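Local coordinates for protein toxin coregulated pilin (Vibrio cholerae, PDB 3HRV) that forms the major subunit of the toxin-coregulated pilus, a type IV pilus essential for bacterial aggregation and colonization of the host small intestine, at residues D142-V147 with K158-G163. Residues are numbered along the deposited sequence; the frame is centred on the assembly and turned at random.
Sequences DFETSV and KSIAPG
I160 reaches from 158-163 to F143 and E144 of the facing loop. From CB, CG1 takes the position between backbone N and carbonyl carbon (chi1 63°), which sets it 3.7 Å from F143 O and close to E144 CA. At the end, CD1 lies between two side chains, 3.8 Å from F143 CE2 at an oblique approach to the ring and 3.8 Å from E144 CG. The extended E144 chain carries its carboxylate past this methyl to a salt bridge with R93. One water bridges the two backbones, donating to F143 O (2.7 Å) and accepting from I160 N (3.0 Å), and sits over the centre of one F143 ring face. S159 OG gives the direct link, a 2.7 Å hydrogen bond to S146 O, nearly in line with the carbonyl. A161 CB rests against E144 O (3.3 Å) and also meets V147 CG2. D142 OD2 accepts from E144 N, an Asx turn, and from T145 N, completing an Asx motif. The contact ties the loops on either side of strand 155-158, an edge of the chain's five-stranded antiparallel sheet; F143 and I160 also touch strand 87-93, the opposite edge.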
loop_
_atom_site.group_PDB
_atom_site.type_symbol
_atom_site.label_atom_id
_atom_site.label_comp_id
_atom_site.label_asym_id
_atom_site.label_seq_id
_atom_site.Cartn_x
_atom_site.Cartn_y
_atom_site.Cartn_z
ATOM N N ASP A 142 -0.316 -9.707 8.014
ATOM C CA ASP A 142 -0.259 -10.847 7.107
ATOM C C ASP A 142 -1.294 -10.680 6.000
ATOM O O ASP A 142 -2.468 -10.438 6.266
ATOM C CB ASP A 142 -0.534 -12.142 7.881
ATOM C CG ASP A 142 -0.277 -13.389 7.053
ATOM O OD1 ASP A 142 0.715 -14.097 7.326
ATOM O OD2 ASP A 142 -1.063 -13.659 6.124
ATOM N N PHE A 143 -0.846 -10.810 4.757
ATOM C CA PHE A 143 -1.716 -10.656 3.599
ATOM C C PHE A 143 -2.974 -11.515 3.638
ATOM O O PHE A 143 -4.045 -11.073 3.222
ATOM C CB PHE A 143 -0.933 -10.979 2.322
ATOM C CG PHE A 143 -1.710 -10.758 1.051
ATOM C CD1 PHE A 143 -1.796 -9.491 0.481
ATOM C CD2 PHE A 143 -2.349 -11.820 0.416
ATOM C CE1 PHE A 143 -2.505 -9.284 -0.703
ATOM C CE2 PHE A 143 -3.061 -11.626 -0.765
ATOM C CZ PHE A 143 -3.140 -10.354 -1.329
ATOM N N GLU A 144 -2.857 -12.737 4.147
ATOM C CA GLU A 144 -4.005 -13.632 4.171
ATOM C C GLU A 144 -4.680 -13.859 5.518
ATOM O O GLU A 144 -5.865 -14.187 5.559
ATOM C CB GLU A 144 -3.613 -14.982 3.558
ATOM C CG GLU A 144 -4.773 -15.960 3.396
ATOM C CD GLU A 144 -4.452 -17.096 2.442
ATOM O OE1 GLU A 144 -5.332 -17.953 2.218
ATOM O OE2 GLU A 144 -3.319 -17.132 1.914
ATOM N N THR A 145 -3.953 -13.680 6.617
ATOM C CA THR A 145 -4.557 -13.915 7.926
ATOM C C THR A 145 -4.945 -12.670 8.723
ATOM O O THR A 145 -5.611 -12.779 9.753
ATOM C CB THR A 145 -3.658 -14.820 8.801
ATOM O OG1 THR A 145 -2.402 -14.176 9.037
ATOM C CG2 THR A 145 -3.418 -16.151 8.108
ATOM N N SER A 146 -4.539 -11.491 8.264
ATOM C CA SER A 146 -4.914 -10.265 8.966
ATOM C C SER A 146 -6.349 -9.926 8.578
ATOM O O SER A 146 -6.633 -9.624 7.420
ATOM C CB SER A 146 -3.987 -9.102 8.588
ATOM O OG SER A 146 -2.718 -9.232 9.207
ATOM N N VAL A 147 -7.254 -9.985 9.553
ATOM C CA VAL A 147 -8.661 -9.699 9.307
ATOM C C VAL A 147 -8.937 -8.201 9.272
ATOM O O VAL A 147 -8.618 -7.474 10.211
ATOM C CB VAL A 147 -9.551 -10.351 10.382
ATOM C CG1 VAL A 147 -11.013 -10.008 10.132
ATOM C CG2 VAL A 147 -9.352 -11.859 10.364
ATOM N N LYS A 158 -8.778 -3.805 4.514
ATOM C CA LYS A 158 -9.128 -4.619 3.355
ATOM C C LYS A 158 -8.120 -5.757 3.235
ATOM O O LYS A 158 -6.914 -5.529 3.280
ATOM C CB LYS A 158 -9.118 -3.785 2.064
ATOM C CG LYS A 158 -9.636 -4.547 0.844
ATOM C CD LYS A 158 -9.547 -3.725 -0.439
ATOM C CE LYS A 158 -9.980 -4.550 -1.645
ATOM N NZ LYS A 158 -9.904 -3.783 -2.924
ATOM N N SER A 159 -8.620 -6.984 3.107
ATOM C CA SER A 159 -7.758 -8.157 2.966
ATOM C C SER A 159 -8.609 -9.330 2.494
ATOM O O SER A 159 -9.840 -9.266 2.537
ATOM C CB SER A 159 -7.094 -8.513 4.297
ATOM O OG SER A 159 -7.945 -9.322 5.091
ATOM N N ILE A 160 -7.959 -10.399 2.048
ATOM C CA ILE A 160 -8.681 -11.569 1.568
ATOM C C ILE A 160 -9.101 -12.506 2.696
ATOM O O ILE A 160 -9.753 -13.524 2.448
ATOM C CB ILE A 160 -7.846 -12.378 0.549
ATOM C CG1 ILE A 160 -6.576 -12.918 1.211
ATOM C CG2 ILE A 160 -7.491 -11.498 -0.644
ATOM C CD1 ILE A 160 -5.828 -13.925 0.361
ATOM N N ALA A 161 -8.765 -12.320 3.902
ATOM C CA ALA A 161 -9.037 -13.101 5.106
ATOM C C ALA A 161 -10.543 -13.317 5.271
ATOM O O ALA A 161 -11.332 -12.380 5.149
ATOM C CB ALA A 161 -8.472 -12.395 6.326
ATOM N N PRO A 162 -10.956 -14.700 5.088
ATOM C CA PRO A 162 -12.119 -14.956 5.942
ATOM C C PRO A 162 -12.119 -14.081 7.351
ATOM O O PRO A 162 -11.275 -14.566 8.311
ATOM C CB PRO A 162 -11.709 -16.210 6.702
ATOM C CG PRO A 162 -10.935 -16.954 5.676
ATOM C CD PRO A 162 -10.065 -15.874 5.064
ATOM N N GLY A 163 -13.498 -13.717 7.285
ATOM C CA GLY A 163 -14.128 -12.877 8.185
ATOM C C GLY A 163 -13.745 -11.369 8.065
ATOM O O GLY A 163 -14.041 -10.710 9.060
HETATM O O HOH W 1 -5.236 -9.517 1.325
#